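Local coordinates for protein PaxB (Photorhabdus luminescens, PDB 6EK4) that probably serves as the B component of a two-component alpha-helical pore-forming toxin of the YaxAB type, which inserts into target membranes, at residues A[117-120]-A[121-125]; A[73-77]-A[78-82]; A[318-321]-A[322-326]. All coordinates share one frame; numbering follows the deposited sequence.

Contact 1 (A[117-120]-A[121-125]); sequences KDVK and GVIRS
Val119 and Ile123 touch one turn apart inside the long alpha-helix 101-141. The two segments are consecutive turns of that helix. Regular i to i+4 bonds join them. Val122 N bonds to Asp118 O at 3.1 Å. Ile123 N meets Val119 O at 3.2 Å. Arg124 N reaches Lys120 O at 3.1 Å. The bond from Gly121 N to Lys117 O is weak.

On the buried side, Val119 CG1 meets Ile123 CD1 at 3.8 Å, and the two side chains cross obliquely. CG1 of Val119 is anti to the backbone N (chi1 174°). In Ile123, CG1 is anti to the carbonyl carbon, and this chi1 of -71° brings CG1 and CD1 back beside Val119 O. Val119 and Val122 both pack on Leu316 of helix 247-321 and on Leu75 of the loop before helix 80-90. Val122 further touches Val71 and Leu72 of helix 42-73.

The exposed side is charged. The Arg124 chain bends at chi3 (-58°) and brings its guanidinium back along the helix. The group folds over the Lys120-Gly121 backbone, with Lys120 O over one face. Gly121 CA lies 3.5 Å from the guanidinium plane, offset toward the rim. Arg124 NH1 also passes Lys120 CB at 3.8 Å.

The helix is thus amphipathic here. Branched apolar side chains serve the bundle interior, and the basic ends stay on the outer surface.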
# COMPACT_ATOMS: atom_id res chain seq x y z
N LYS A 117 -14.57 -34.15 -32.56
CA LYS A 117 -15.55 -33.06 -32.50
C LYS A 117 -15.78 -32.57 -31.06
O LYS A 117 -15.93 -31.36 -30.84
CB LYS A 117 -16.89 -33.51 -33.11
CG LYS A 117 -17.85 -32.37 -33.41
CD LYS A 117 -19.24 -32.89 -33.77
CE LYS A 117 -20.03 -33.28 -32.53
NZ LYS A 117 -21.36 -33.85 -32.87
N ASP A 118 -15.80 -33.49 -30.11
CA ASP A 118 -15.93 -33.13 -28.69
C ASP A 118 -14.66 -32.46 -28.16
O ASP A 118 -14.74 -31.44 -27.47
CB ASP A 118 -16.25 -34.37 -27.84
CG ASP A 118 -17.68 -34.86 -28.01
OD1 ASP A 118 -18.45 -34.23 -28.77
OD2 ASP A 118 -18.03 -35.89 -27.39
N VAL A 119 -13.50 -33.03 -28.48
CA VAL A 119 -12.22 -32.49 -28.03
C VAL A 119 -11.91 -31.14 -28.69
O VAL A 119 -11.29 -30.28 -28.07
CB VAL A 119 -11.06 -33.49 -28.27
CG1 VAL A 119 -9.71 -32.87 -27.94
CG2 VAL A 119 -11.26 -34.75 -27.43
N LYS A 120 -12.35 -30.95 -29.93
CA LYS A 120 -12.30 -29.63 -30.56
C LYS A 120 -13.08 -28.60 -29.73
O LYS A 120 -12.64 -27.47 -29.56
CB LYS A 120 -12.87 -29.66 -31.99
CG LYS A 120 -11.87 -30.03 -33.07
CD LYS A 120 -12.45 -29.74 -34.45
CE LYS A 120 -11.52 -30.18 -35.57
NZ LYS A 120 -11.58 -31.64 -35.84
N GLY A 121 -14.24 -29.02 -29.23
CA GLY A 121 -15.13 -28.16 -28.45
C GLY A 121 -14.56 -27.72 -27.12
O GLY A 121 -14.69 -26.55 -26.75
N VAL A 122 -13.93 -28.64 -26.39
CA VAL A 122 -13.34 -28.30 -25.08
C VAL A 122 -12.10 -27.43 -25.25
O VAL A 122 -11.78 -26.62 -24.38
CB VAL A 122 -13.01 -29.56 -24.24
CG1 VAL A 122 -14.20 -30.51 -24.18
CG2 VAL A 122 -11.77 -30.27 -24.76
N ILE A 123 -11.40 -27.59 -26.38
CA ILE A 123 -10.26 -26.74 -26.71
C ILE A 123 -10.71 -25.30 -26.95
O ILE A 123 -10.04 -24.36 -26.53
CB ILE A 123 -9.48 -27.29 -27.94
CG1 ILE A 123 -8.73 -28.57 -27.56
CG2 ILE A 123 -8.50 -26.27 -28.48
CD1 ILE A 123 -8.31 -29.42 -28.73
N ARG A 124 -11.85 -25.14 -27.63
CA ARG A 124 -12.43 -23.80 -27.83
C ARG A 124 -12.86 -23.17 -26.51
O ARG A 124 -12.76 -21.95 -26.35
CB ARG A 124 -13.61 -23.85 -28.80
CG ARG A 124 -13.20 -24.02 -30.26
CD ARG A 124 -14.34 -23.67 -31.20
NE ARG A 124 -15.53 -24.48 -30.95
CZ ARG A 124 -15.71 -25.74 -31.37
NH1 ARG A 124 -14.77 -26.36 -32.08
NH2 ARG A 124 -16.84 -26.37 -31.08
N SER A 125 -13.34 -23.99 -25.57
CA SER A 125 -13.69 -23.51 -24.23
C SER A 125 -12.46 -23.07 -23.45
O SER A 125 -12.49 -22.05 -22.76
CB SER A 125 -14.45 -24.58 -23.45
OG SER A 125 -15.76 -24.74 -23.97

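Contact 2 (A[73-77]-A[78-82])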
# COMPACT_ATOMS: atom_id res chain seq x y z
N ARG A 73 -15.89 -32.62 -17.91
CA ARG A 73 -16.65 -33.74 -17.33
C ARG A 73 -17.65 -34.38 -18.30
O ARG A 73 -18.15 -35.47 -18.04
CB ARG A 73 -17.38 -33.30 -16.06
CG ARG A 73 -16.46 -33.11 -14.86
CD ARG A 73 -17.19 -32.66 -13.59
NE ARG A 73 -18.18 -31.60 -13.80
CZ ARG A 73 -18.55 -30.70 -12.88
NH1 ARG A 73 -19.46 -29.79 -13.20
NH2 ARG A 73 -18.03 -30.70 -11.66
N GLN A 74 -17.96 -33.69 -19.41
CA GLN A 74 -18.88 -34.23 -20.41
C GLN A 74 -18.26 -35.32 -21.29
O GLN A 74 -18.99 -36.12 -21.88
CB GLN A 74 -19.43 -33.10 -21.30
CG GLN A 74 -20.35 -32.14 -20.56
CD GLN A 74 -21.15 -31.25 -21.50
OE1 GLN A 74 -21.10 -30.03 -21.40
NE2 GLN A 74 -21.90 -31.87 -22.41
N LEU A 75 -16.93 -35.35 -21.38
CA LEU A 75 -16.23 -36.31 -22.25
C LEU A 75 -16.18 -37.75 -21.72
O LEU A 75 -16.59 -38.67 -22.42
CB LEU A 75 -14.82 -35.80 -22.61
CG LEU A 75 -14.74 -34.93 -23.86
CD1 LEU A 75 -15.63 -33.70 -23.74
CD2 LEU A 75 -13.30 -34.52 -24.12
N PRO A 76 -15.68 -37.96 -20.48
CA PRO A 76 -15.56 -39.32 -19.93
C PRO A 76 -16.80 -40.23 -20.03
O PRO A 76 -16.65 -41.41 -20.38
CB PRO A 76 -15.19 -39.08 -18.46
CG PRO A 76 -14.50 -37.76 -18.46
CD PRO A 76 -15.12 -36.95 -19.56
N PRO A 77 -18.01 -39.71 -19.73
CA PRO A 77 -19.18 -40.59 -19.81
C PRO A 77 -19.64 -40.99 -21.22
O PRO A 77 -20.62 -41.73 -21.35
CB PRO A 77 -20.28 -39.78 -19.10
CG PRO A 77 -19.85 -38.36 -19.26
CD PRO A 77 -18.36 -38.39 -19.17
N GLN A 78 -18.95 -40.53 -22.26
CA GLN A 78 -19.29 -40.90 -23.64
C GLN A 78 -19.00 -42.38 -23.89
O GLN A 78 -18.11 -42.96 -23.27
CB GLN A 78 -18.52 -40.03 -24.64
CG GLN A 78 -18.84 -38.54 -24.59
CD GLN A 78 -20.11 -38.16 -25.33
OE1 GLN A 78 -21.09 -38.91 -25.33
NE2 GLN A 78 -20.11 -36.99 -25.95
N ASP A 79 -19.75 -42.97 -24.82
CA ASP A 79 -19.65 -44.40 -25.11
C ASP A 79 -18.35 -44.81 -25.81
O ASP A 79 -17.85 -45.91 -25.59
CB ASP A 79 -20.85 -44.87 -25.95
CG ASP A 79 -22.14 -44.96 -25.15
OD1 ASP A 79 -22.18 -44.50 -23.99
OD2 ASP A 79 -23.12 -45.51 -25.69
N TYR A 80 -17.82 -43.92 -26.64
CA TYR A 80 -16.66 -44.27 -27.48
C TYR A 80 -15.37 -44.56 -26.71
O TYR A 80 -14.51 -45.28 -27.21
CB TYR A 80 -16.41 -43.21 -28.58
CG TYR A 80 -16.34 -41.77 -28.11
CD1 TYR A 80 -15.23 -41.29 -27.42
CD2 TYR A 80 -17.38 -40.89 -28.39
CE1 TYR A 80 -15.17 -39.97 -27.00
CE2 TYR A 80 -17.32 -39.57 -27.97
CZ TYR A 80 -16.22 -39.11 -27.28
OH TYR A 80 -16.15 -37.80 -26.87
N PHE A 81 -15.23 -44.02 -25.50
CA PHE A 81 -14.03 -44.28 -24.68
C PHE A 81 -13.84 -45.76 -24.36
O PHE A 81 -12.73 -46.28 -24.45
CB PHE A 81 -14.07 -43.47 -23.38
CG PHE A 81 -13.51 -42.08 -23.52
CD1 PHE A 81 -12.14 -41.87 -23.60
CD2 PHE A 81 -14.36 -40.98 -23.59
CE1 PHE A 81 -11.62 -40.59 -23.73
CE2 PHE A 81 -13.84 -39.70 -23.72
CZ PHE A 81 -12.48 -39.51 -23.79
N LEU A 82 -14.93 -46.44 -24.00
CA LEU A 82 -14.88 -47.85 -23.63
C LEU A 82 -14.93 -48.75 -24.87
O LEU A 82 -14.17 -49.70 -24.98
CB LEU A 82 -16.03 -48.20 -22.67
CG LEU A 82 -15.74 -49.25 -21.59
CD1 LEU A 82 -17.00 -49.52 -20.77
CD2 LEU A 82 -15.20 -50.55 -22.17
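A type I beta turn from Leu75 to Gln78 links the two segments and joins helix 42-73 to helix 80-90. Pro76 and Pro77 fill its two central positions, where neither nitrogen has a hydrogen to give. One bond closes the turn: Gln78 N to Leu75 O at 3.0 Å. It is fairly straight at the hydrogen (161°), but the donor stands above the carbonyl plane, 42° out of it. Past Gln78 the chain turns into the next helix.

Side chains also gather near Leu75 O. Gln78 CG lies beside both Leu75 O and Gln74 O. The bend at chi2 (-81°) directs the glutamine amide toward helix 101-141. Gln78 CB sits over one face of the Tyr80 ring, offset toward the rim. The polar ends of both residues point to that neighbouring helix. There Tyr80 OH is hydrogen-bonded to Asp118 OD2, and Gln78 NE2 makes a weak bond to the same oxygen. The carboxylate therefore ties the linker to the neighbouring helix.

Both Leu75 and Phe81 touch Ile333 of helix 326-348. Phe81 turns its ring edge to the turn. Its CE2 lies 4.2 Å from Leu75 CB and 3.2 Å from Leu75 O, which sits near the ring plane.

Contact 3 (A[318-321]-A[322-326]); sequences NTID and GKIDQ
Ile324 lays the end of its side chain against the root of Ile320, at the corner between helix 247-321 and helix 326-348. The two isoleucines do not stack side by side. CD1 of Ile324 does the touching. It lies 3.7 Å from Ile320 CA and 4.1 Å from Ile320 CB. The same methyl is 3.9 Å from Thr319 O.

The torsions explain this end-on fit. Ile324 has CG1 anti to the carbonyl carbon, and chi2 (-54°) then folds CD1 toward the last turn of the preceding helix. In Ile320, CG1 sits between the backbone N and the carbonyl carbon (chi1 68°). That branch leads away from Ile324 and leaves the CB and CG2 side nearer to it. Both residues also pack on helix 101-141: Ile320 on Val119, and Ile324 on Ile112, Leu115 and the Lys116 side chain.

The backbone here is only weakly helical and becomes extended after Gly322. No backbone bond joins the two segments. Polar groups look to nearby residues instead: Thr319 OG1 bonds to Gln315 O one turn back, and Asp321 OD1 takes a bond from Gln317 NE2. At the far side of the corner, Asp325 is the N-cap of the next helix, with a weak bond from Asp328 N to OD1.

The link across the corner is therefore apolar and small. Asp325, at the N-terminal end of the next helix, has the charge expected to suit the helix dipole there.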
# COMPACT_ATOMS: atom_id res chain seq x y z
N ASN A 318 -2.64 -31.98 -29.44
CA ASN A 318 -1.64 -32.96 -29.87
C ASN A 318 -2.12 -34.41 -29.78
O ASN A 318 -1.58 -35.29 -30.45
CB ASN A 318 -0.35 -32.79 -29.07
CG ASN A 318 0.33 -31.45 -29.31
OD1 ASN A 318 0.11 -30.81 -30.33
ND2 ASN A 318 1.15 -31.03 -28.36
N THR A 319 -3.14 -34.65 -28.96
CA THR A 319 -3.76 -35.96 -28.84
C THR A 319 -4.59 -36.30 -30.08
O THR A 319 -4.67 -37.47 -30.48
CB THR A 319 -4.65 -36.06 -27.59
OG1 THR A 319 -3.92 -35.61 -26.44
CG2 THR A 319 -5.12 -37.49 -27.36
N ILE A 320 -5.21 -35.29 -30.69
CA ILE A 320 -6.08 -35.49 -31.85
C ILE A 320 -5.49 -34.98 -33.18
O ILE A 320 -6.18 -34.97 -34.19
CB ILE A 320 -7.47 -34.85 -31.63
CG1 ILE A 320 -7.40 -33.32 -31.58
CG2 ILE A 320 -8.10 -35.39 -30.35
CD1 ILE A 320 -8.75 -32.64 -31.68
N ASP A 321 -4.22 -34.56 -33.17
CA ASP A 321 -3.53 -34.18 -34.40
C ASP A 321 -3.22 -35.43 -35.22
O ASP A 321 -3.64 -35.54 -36.38
CB ASP A 321 -2.24 -33.41 -34.11
CG ASP A 321 -2.47 -31.95 -33.76
OD1 ASP A 321 -3.53 -31.39 -34.12
OD2 ASP A 321 -1.58 -31.35 -33.12
N GLY A 322 -2.50 -36.36 -34.61
CA GLY A 322 -2.14 -37.62 -35.26
C GLY A 322 -3.12 -38.73 -34.95
O GLY A 322 -4.34 -38.53 -35.02
N LYS A 323 -2.59 -39.90 -34.61
CA LYS A 323 -3.42 -41.07 -34.31
C LYS A 323 -4.04 -40.92 -32.92
O LYS A 323 -3.39 -40.44 -31.99
CB LYS A 323 -2.59 -42.36 -34.38
CG LYS A 323 -3.36 -43.56 -34.90
CD LYS A 323 -3.52 -43.49 -36.42
CE LYS A 323 -4.44 -44.58 -36.93
NZ LYS A 323 -4.71 -44.43 -38.39
N ILE A 324 -5.29 -41.35 -32.78
CA ILE A 324 -6.04 -41.15 -31.54
C ILE A 324 -5.70 -42.26 -30.54
O ILE A 324 -6.05 -43.42 -30.75
CB ILE A 324 -7.57 -41.14 -31.78
CG1 ILE A 324 -7.95 -40.22 -32.95
CG2 ILE A 324 -8.31 -40.73 -30.51
CD1 ILE A 324 -7.44 -38.80 -32.83
N ASP A 325 -5.02 -41.89 -29.45
CA ASP A 325 -4.74 -42.82 -28.36
C ASP A 325 -5.81 -42.66 -27.29
O ASP A 325 -5.58 -42.08 -26.23
CB ASP A 325 -3.33 -42.59 -27.80
CG ASP A 325 -2.81 -43.79 -27.01
OD1 ASP A 325 -3.56 -44.35 -26.19
OD2 ASP A 325 -1.64 -44.17 -27.22
N GLN A 326 -7.00 -43.18 -27.60
CA GLN A 326 -8.16 -43.21 -26.70
C GLN A 326 -7.86 -43.17 -25.20
O GLN A 326 -8.38 -42.32 -24.48
CB GLN A 326 -9.02 -44.45 -27.00
CG GLN A 326 -8.22 -45.70 -27.38
CD GLN A 326 -8.99 -46.99 -27.23
OE1 GLN A 326 -10.13 -47.00 -26.76
NE2 GLN A 326 -8.37 -48.10 -27.63

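Overall arrangement
The three contacts lie on the same side of the chain's centre, with their centres about 14 to 16 Å apart. Contact 1 buries Val119, Val122 and Ile123, and contact 2 buries Leu75 and Tyr80. Contact 3 is the most exposed, with only Thr319 and Ile320 buried. Contact 1 is mid-helix and depends on regular backbone bonds. Contact 2 is a linker closed by a single turn bond, and contact 3 a reversal between helices held by methyl packing. Both linkers pack on helix 101-141. Val119 of contact 1 meets Leu75 of contact 2 through CG2 and Ile320 of contact 3 through CG1. Contact 1 also adds a polar tie to contact 2 through Asp118. Contacts 2 and 3 meet more lightly, at Phe81 and Gln326.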